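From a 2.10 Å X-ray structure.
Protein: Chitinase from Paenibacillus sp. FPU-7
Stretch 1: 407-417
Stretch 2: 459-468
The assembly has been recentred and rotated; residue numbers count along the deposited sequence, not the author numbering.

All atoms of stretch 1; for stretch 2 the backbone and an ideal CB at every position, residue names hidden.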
ATOM      1  N   ASP B 407      16.018   1.101   1.960  1.00 28.20           N
ATOM      2  CA  ASP B 407      15.931   2.549   2.143  1.00 31.75           C
ATOM      3  C   ASP B 407      17.279   3.069   2.507  1.00 33.31           C
ATOM      4  O   ASP B 407      17.559   3.391   3.715  1.00 29.81           O
ATOM      5  CB  ASP B 407      14.863   2.969   3.227  1.00 31.81           C
ATOM      6  CG  ASP B 407      13.476   2.454   2.918  1.00 36.64           C
ATOM      7  OD1 ASP B 407      13.332   1.759   1.851  1.00 34.34           O
ATOM      8  OD2 ASP B 407      12.509   2.720   3.732  1.00 36.41           O
ATOM      9  N   TRP B 408      18.132   3.218   1.490  1.00 30.60           N
ATOM     10  CA  TRP B 408      19.427   3.826   1.742  1.00 29.58           C
ATOM     11  C   TRP B 408      19.355   5.303   1.565  1.00 27.94           C
ATOM     12  O   TRP B 408      18.997   5.844   0.475  1.00 27.75           O
ATOM     13  CB  TRP B 408      20.453   3.155   0.828  1.00 32.04           C
ATOM     14  CG  TRP B 408      21.904   3.591   0.727  1.00 34.38           C
ATOM     15  CD1 TRP B 408      22.546   4.661   1.271  1.00 38.09           C
ATOM     16  CD2 TRP B 408      22.876   2.905  -0.074  1.00 36.64           C
ATOM     17  NE1 TRP B 408      23.864   4.680   0.845  1.00 36.35           N
ATOM     18  CE2 TRP B 408      24.066   3.637  -0.013  1.00 36.12           C
ATOM     19  CE3 TRP B 408      22.821   1.732  -0.868  1.00 38.95           C
ATOM     20  CZ2 TRP B 408      25.228   3.231  -0.665  1.00 38.74           C
ATOM     21  CZ3 TRP B 408      23.996   1.348  -1.575  1.00 40.96           C
ATOM     22  CH2 TRP B 408      25.166   2.095  -1.444  1.00 40.26           C
ATOM     23  N   GLU B 409      19.752   6.005   2.618  1.00 33.67           N
ATOM     24  CA  GLU B 409      19.507   7.438   2.716  1.00 30.02           C
ATOM     25  C   GLU B 409      20.801   8.178   2.949  1.00 32.17           C
ATOM     26  O   GLU B 409      21.116   8.553   4.042  1.00 32.74           O
ATOM     27  CB  GLU B 409      18.402   7.747   3.775  1.00 33.21           C
ATOM     28  CG  GLU B 409      17.124   6.898   3.595  1.00 32.73           C
ATOM     29  CD  GLU B 409      15.908   7.367   4.418  1.00 30.12           C
ATOM     30  OE1 GLU B 409      15.958   8.477   4.929  1.00 29.63           O
ATOM     31  OE2 GLU B 409      14.903   6.624   4.523  1.00 29.41           O
ATOM     32  N   TYR B 410      21.585   8.449   1.914  1.00 36.52           N
ATOM     33  CA  TYR B 410      21.358   8.109   0.505  1.00 38.18           C
ATOM     34  C   TYR B 410      22.755   7.872  -0.182  1.00 40.95           C
ATOM     35  O   TYR B 410      23.763   8.484   0.213  1.00 37.98           O
ATOM     36  CB  TYR B 410      20.673   9.282  -0.227  1.00 39.55           C
ATOM     37  CG  TYR B 410      19.431   9.871   0.456  1.00 39.41           C
ATOM     38  CD1 TYR B 410      18.158   9.350   0.212  1.00 40.94           C
ATOM     39  CD2 TYR B 410      19.553  10.947   1.336  1.00 43.06           C
ATOM     40  CE1 TYR B 410      17.028   9.887   0.831  1.00 42.03           C
ATOM     41  CE2 TYR B 410      18.443  11.499   1.951  1.00 45.65           C
ATOM     42  CZ  TYR B 410      17.180  10.967   1.691  1.00 45.68           C
ATOM     43  OH  TYR B 410      16.092  11.515   2.329  1.00 44.99           O
ATOM     44  N   PRO B 411      22.790   7.084  -1.256  1.00 36.31           N
ATOM     45  CA  PRO B 411      24.020   6.930  -2.071  1.00 37.55           C
ATOM     46  C   PRO B 411      24.759   8.233  -2.352  1.00 37.26           C
ATOM     47  O   PRO B 411      24.140   9.248  -2.621  1.00 37.89           O
ATOM     48  CB  PRO B 411      23.499   6.309  -3.370  1.00 34.26           C
ATOM     49  CG  PRO B 411      22.358   5.521  -2.918  1.00 35.92           C
ATOM     50  CD  PRO B 411      21.680   6.338  -1.837  1.00 33.15           C
ATOM     51  N   VAL B 412      26.094   8.198  -2.216  1.00 37.72           N
ATOM     52  CA  VAL B 412      27.010   9.192  -2.779  1.00 35.64           C
ATOM     53  C   VAL B 412      27.186  10.364  -1.853  1.00 41.36           C
ATOM     54  O   VAL B 412      28.287  10.592  -1.333  1.00 37.95           O
ATOM     55  CB  VAL B 412      26.664   9.690  -4.208  1.00 38.10           C
ATOM     56  CG1 VAL B 412      27.671  10.734  -4.664  1.00 42.81           C
ATOM     57  CG2 VAL B 412      26.642   8.542  -5.198  1.00 37.95           C
ATOM     58  N   TYR B 413      26.096  11.085  -1.621  1.00 40.55           N
ATOM     59  CA  TYR B 413      26.127  12.255  -0.748  1.00 38.64           C
ATOM     60  C   TYR B 413      25.845  11.897   0.743  1.00 36.33           C
ATOM     61  O   TYR B 413      26.137  12.671   1.641  1.00 37.15           O
ATOM     62  CB  TYR B 413      25.222  13.375  -1.315  1.00 44.70           C
ATOM     63  CG  TYR B 413      23.699  13.100  -1.402  1.00 47.50           C
ATOM     64  CD1 TYR B 413      23.168  12.282  -2.392  1.00 46.77           C
ATOM     65  CD2 TYR B 413      22.806  13.722  -0.526  1.00 46.49           C
ATOM     66  CE1 TYR B 413      21.807  12.062  -2.493  1.00 50.23           C
ATOM     67  CE2 TYR B 413      21.441  13.499  -0.616  1.00 49.99           C
ATOM     68  CZ  TYR B 413      20.945  12.676  -1.604  1.00 47.97           C
ATOM     69  OH  TYR B 413      19.602  12.439  -1.702  1.00 45.79           O
ATOM     70  N   GLY B 414      25.325  10.708   0.998  1.00 40.14           N
ATOM     71  CA  GLY B 414      25.030  10.235   2.367  1.00 43.44           C
ATOM     72  C   GLY B 414      24.176  11.210   3.175  1.00 45.45           C
ATOM     73  O   GLY B 414      24.391  11.360   4.376  1.00 40.56           O
ATOM     74  N   ALA B 415      23.239  11.891   2.512  1.00 43.23           N
ATOM     75  CA  ALA B 415      22.419  12.941   3.134  1.00 48.22           C
ATOM     76  C   ALA B 415      23.316  13.977   3.759  1.00 47.43           C
ATOM     77  O   ALA B 415      23.026  14.463   4.838  1.00 46.28           O
ATOM     78  CB  ALA B 415      21.464  12.348   4.175  1.00 47.50           C
ATOM     79  N   TRP B 416      24.435  14.246   3.081  1.00 48.79           N
ATOM     80  CA  TRP B 416      25.465  15.217   3.476  1.00 47.54           C
ATOM     81  C   TRP B 416      26.152  14.967   4.817  1.00 51.52           C
ATOM     82  O   TRP B 416      26.136  15.826   5.677  1.00 54.69           O
ATOM     83  CB  TRP B 416      24.890  16.647   3.355  1.00 55.22           C
ATOM     84  CG  TRP B 416      24.143  16.851   2.034  1.00 57.76           C
ATOM     85  CD1 TRP B 416      22.786  17.012   1.857  1.00 64.31           C
ATOM     86  CD2 TRP B 416      24.717  16.857   0.725  1.00 64.09           C
ATOM     87  NE1 TRP B 416      22.484  17.133   0.515  1.00 60.16           N
ATOM     88  CE2 TRP B 416      23.651  17.044  -0.203  1.00 67.52           C
ATOM     89  CE3 TRP B 416      26.037  16.719   0.237  1.00 68.43           C
ATOM     90  CZ2 TRP B 416      23.868  17.108  -1.595  1.00 70.17           C
ATOM     91  CZ3 TRP B 416      26.253  16.777  -1.154  1.00 73.50           C
ATOM     92  CH2 TRP B 416      25.167  16.965  -2.051  1.00 72.78           C
ATOM     93  N   GLY B 417      26.785  13.796   4.985  1.00 53.83           N
ATOM     94  CA  GLY B 417      27.543  13.475   6.206  1.00 46.91           C
ATOM     95  C   GLY B 417      26.835  12.702   7.320  1.00 50.83           C
ATOM     96  O   GLY B 417      27.477  12.228   8.266  1.00 46.26           O
ATOM     97  N   UNK B 459      13.402  12.354  -3.176  1.00 30.38           N
ATOM     98  CA  UNK B 459      12.672  13.194  -4.101  1.00 30.01           C
ATOM     99  C   UNK B 459      13.583  14.157  -4.834  1.00 28.18           C
ATOM    100  O   UNK B 459      13.238  14.656  -5.914  1.00 35.45           O
ATOM    101  CB  UNK B 459      11.582  13.970  -3.359  1.00 30.01           C
ATOM    102  N   UNK B 460      14.732  14.458  -4.282  1.00 27.59           N
ATOM    103  CA  UNK B 460      15.551  15.531  -4.885  1.00 30.94           C
ATOM    104  C   UNK B 460      16.227  15.154  -6.227  1.00 31.52           C
ATOM    105  O   UNK B 460      16.449  13.973  -6.543  1.00 28.54           O
ATOM    106  CB  UNK B 460      16.635  15.946  -3.888  1.00 30.94           C
ATOM    107  N   UNK B 461      16.565  16.185  -6.990  1.00 36.90           N
ATOM    108  CA  UNK B 461      17.413  15.995  -8.152  1.00 39.71           C
ATOM    109  C   UNK B 461      18.795  15.405  -7.722  1.00 42.24           C
ATOM    110  O   UNK B 461      19.290  14.535  -8.411  1.00 44.84           O
ATOM    111  CB  UNK B 461      17.591  17.324  -8.889  1.00 39.71           C
ATOM    112  N   UNK B 462      19.348  15.822  -6.570  1.00 39.34           N
ATOM    113  CA  UNK B 462      20.581  15.225  -6.023  1.00 40.55           C
ATOM    114  C   UNK B 462      20.477  13.724  -5.899  1.00 44.31           C
ATOM    115  O   UNK B 462      21.381  12.978  -6.311  1.00 50.03           O
ATOM    116  CB  UNK B 462      20.905  15.825  -4.653  1.00 40.55           C
ATOM    117  N   UNK B 463      19.364  13.255  -5.373  1.00 35.09           N
ATOM    118  CA  UNK B 463      19.164  11.827  -5.311  1.00 33.17           C
ATOM    119  C   UNK B 463      19.133  11.140  -6.705  1.00 34.19           C
ATOM    120  O   UNK B 463      19.731  10.105  -6.865  1.00 37.06           O
ATOM    121  CB  UNK B 463      17.859  11.546  -4.563  1.00 33.17           C
ATOM    122  N   UNK B 464      18.366  11.643  -7.658  1.00 30.79           N
ATOM    123  CA  UNK B 464      18.263  11.030  -9.000  1.00 35.68           C
ATOM    124  C   UNK B 464      19.656  10.986  -9.775  1.00 31.08           C
ATOM    125  O   UNK B 464      19.962  10.045 -10.531  1.00 47.36           O
ATOM    126  CB  UNK B 464      17.239  11.818  -9.819  1.00 35.68           C
ATOM    127  N   UNK B 465      20.432  12.029  -9.523  1.00 35.07           N
ATOM    128  CA  UNK B 465      21.825  12.194  -9.968  1.00 39.42           C
ATOM    129  C   UNK B 465      22.798  11.224  -9.301  1.00 46.25           C
ATOM    130  O   UNK B 465      23.898  11.071  -9.792  1.00 47.08           O
ATOM    131  CB  UNK B 465      22.285  13.628  -9.696  1.00 39.42           C
ATOM    132  N   UNK B 466      22.396  10.583  -8.199  1.00 42.10           N
ATOM    133  CA  UNK B 466      23.251   9.717  -7.410  1.00 36.86           C
ATOM    134  C   UNK B 466      22.962   8.246  -7.628  1.00 36.38           C
ATOM    135  O   UNK B 466      23.660   7.395  -7.064  1.00 37.60           O
ATOM    136  CB  UNK B 466      23.103  10.054  -5.925  1.00 36.86           C
ATOM    137  N   UNK B 467      21.973   7.925  -8.452  1.00 31.09           N
ATOM    138  CA  UNK B 467      21.618   6.539  -8.690  1.00 33.46           C
ATOM    139  C   UNK B 467      21.338   6.361 -10.185  1.00 30.68           C
ATOM    140  O   UNK B 467      21.255   7.350 -10.935  1.00 37.61           O
ATOM    141  CB  UNK B 467      20.411   6.127  -7.845  1.00 33.46           C
ATOM    142  N   UNK B 468      21.222   5.096 -10.576  1.00 31.10           N
ATOM    143  CA  UNK B 468      21.123   4.667 -11.998  1.00 36.67           C
ATOM    144  C   UNK B 468      19.737   4.151 -12.292  1.00 34.72           C
ATOM    145  O   UNK B 468      19.473   2.931 -12.339  1.00 36.53           O
ATOM    146  CB  UNK B 468      22.155   3.586 -12.325  1.00 36.67           C
TER

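At position 459 the CA-to-CB bond points away and its ideal CB has nothing of stretch 1 within 5.5 Å, so many side chains would suit; the deposited residue is Ala-459.

Position 460 points toward stretch 1, but its ideal CB is still 5.1 Å from Tyr-413 OH. Phi/psi of -72/158 just ahead of helical angles marks an N-cap, which favours Ser, Thr, Asp or Asn. It is Ser-460: in rotamer p, its OG accepts from the backbone N of residue 463 at 3.0 Å (158° at the hydrogen), capping the helix.

Position 461, out of reach of stretch 1, tolerates most helix formers. Lys-461 is found, its NZ 3.3 Å from OD2 of residue 465, a salt bridge whose hydrogen bond is weak.

Position 462 points toward stretch 1, its ideal CB 4.4 Å from both Tyr-413 CZ and Trp-416 CZ2. Two aromatic rings invite a small or branched side chain with a methyl to offer: Ala, Val, Ile or Thr. Thr-462 places CG2 3.6 Å from the centroid of the Tyr-413 ring and 10° off its normal, a CH-pi contact over the face; the same CG2 lies 3.5 Å from Trp-416 CZ2.

At 463 the bond runs sideways, with the ideal CB 3.5 Å from Tyr-413 OH and 5.3 Å from Tyr-410 CD1. A long apolar or aromatic side chain could continue past Tyr-410 toward Pro-411. Tyr-463, rotamer t, does so: CD2 is 3.6 Å from Tyr-410 CD1, with the ring planes at 77°, and CE2 is 4.1 Å from Pro-411 CD. Its OH donates to a water (3.0 Å) that donates to Trp-408 O (2.8 Å), the polar link at the far end of the ring.

Position 464 points away, leaving the choice wide; Thr-464 bonds OG1 to Lys-461 O at 2.7 Å. Position 465 runs sideways, its ideal CB with nothing of stretch 1 within 5.5 Å, so polar or charged side chains of many kinds would do; it is Asp-465, the carboxylate of the salt bridge with Lys-461.

Position 466 points toward stretch 1 and is tight: the ideal CB is 3.6 Å from Pro-411 O, 3.9 Å from Val-412 CG2 and 4.2 Å from Tyr-413 CD1. Small residues such as Ala, Ser or Cys fit best. Ser-466 keeps OG 3.4 Å from Tyr-413 CD1, at the ring edge, while donating to Thr-462 O at 2.7 Å.

At 467, sideways, the ideal CB is 5.3 Å from Pro-411 CG, suiting a medium apolar group. Val-467 closes the gap, CG1 to Pro-411 CG being 3.9 Å.

Position 468 is out of reach and unconstrained by stretch 1; it is Glu-468.

Stretch 2 (459-468) ASKTYTDSVE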
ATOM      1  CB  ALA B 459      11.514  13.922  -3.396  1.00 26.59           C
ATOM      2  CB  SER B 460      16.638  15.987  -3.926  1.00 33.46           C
ATOM      3  OG  SER B 460      17.542  14.915  -3.599  1.00 36.70           O
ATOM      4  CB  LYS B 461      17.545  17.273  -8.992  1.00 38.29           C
ATOM      5  CG  LYS B 461      18.446  16.986 -10.206  1.00 46.48           C
ATOM      6  CD  LYS B 461      18.027  17.599 -11.537  1.00 49.13           C
ATOM      7  CE  LYS B 461      19.138  17.430 -12.612  1.00 49.41           C
ATOM      8  NZ  LYS B 461      20.444  18.079 -12.176  1.00 48.39           N
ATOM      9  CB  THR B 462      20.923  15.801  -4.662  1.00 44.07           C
ATOM     10  OG1 THR B 462      20.982  17.226  -4.758  1.00 43.27           O
ATOM     11  CG2 THR B 462      22.259  15.288  -4.160  1.00 48.45           C
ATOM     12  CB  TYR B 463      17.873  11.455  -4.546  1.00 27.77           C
ATOM     13  CG  TYR B 463      17.713   9.971  -4.431  1.00 26.11           C
ATOM     14  CD1 TYR B 463      17.096   9.280  -5.408  1.00 25.05           C
ATOM     15  CD2 TYR B 463      18.262   9.236  -3.335  1.00 26.35           C
ATOM     16  CE1 TYR B 463      16.994   7.884  -5.359  1.00 29.49           C
ATOM     17  CE2 TYR B 463      18.160   7.846  -3.280  1.00 26.69           C
ATOM     18  CZ  TYR B 463      17.553   7.170  -4.308  1.00 25.89           C
ATOM     19  OH  TYR B 463      17.327   5.802  -4.301  1.00 30.04           O
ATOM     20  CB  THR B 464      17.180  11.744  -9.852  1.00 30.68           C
ATOM     21  OG1 THR B 464      17.387  13.133  -9.800  1.00 31.13           O
ATOM     22  CG2 THR B 464      15.794  11.438  -9.295  1.00 31.51           C
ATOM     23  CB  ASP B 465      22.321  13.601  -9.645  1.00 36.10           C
ATOM     24  CG  ASP B 465      21.825  14.662 -10.626  1.00 35.34           C
ATOM     25  OD1 ASP B 465      21.266  14.378 -11.704  1.00 38.31           O
ATOM     26  OD2 ASP B 465      22.049  15.824 -10.310  1.00 34.36           O
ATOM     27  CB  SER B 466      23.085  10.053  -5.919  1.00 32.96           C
ATOM     28  OG  SER B 466      23.460  11.409  -5.663  1.00 31.69           O
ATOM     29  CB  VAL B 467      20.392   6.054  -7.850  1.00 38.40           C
ATOM     30  CG1 VAL B 467      20.583   6.278  -6.349  1.00 39.60           C
ATOM     31  CG2 VAL B 467      19.130   6.770  -8.286  1.00 41.29           C
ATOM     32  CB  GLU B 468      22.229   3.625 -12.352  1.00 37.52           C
ATOM     33  CG  GLU B 468      23.662   4.142 -12.090  1.00 41.80           C
ATOM     34  CD  GLU B 468      24.796   3.141 -12.454  1.00 41.36           C
ATOM     35  OE1 GLU B 468      24.735   1.942 -12.080  1.00 44.24           O
ATOM     36  OE2 GLU B 468      25.749   3.609 -13.110  1.00 42.21           O
TER
HETATM   37  O   HOH W   1      17.482   4.701  -1.551  1.00 45.13           O
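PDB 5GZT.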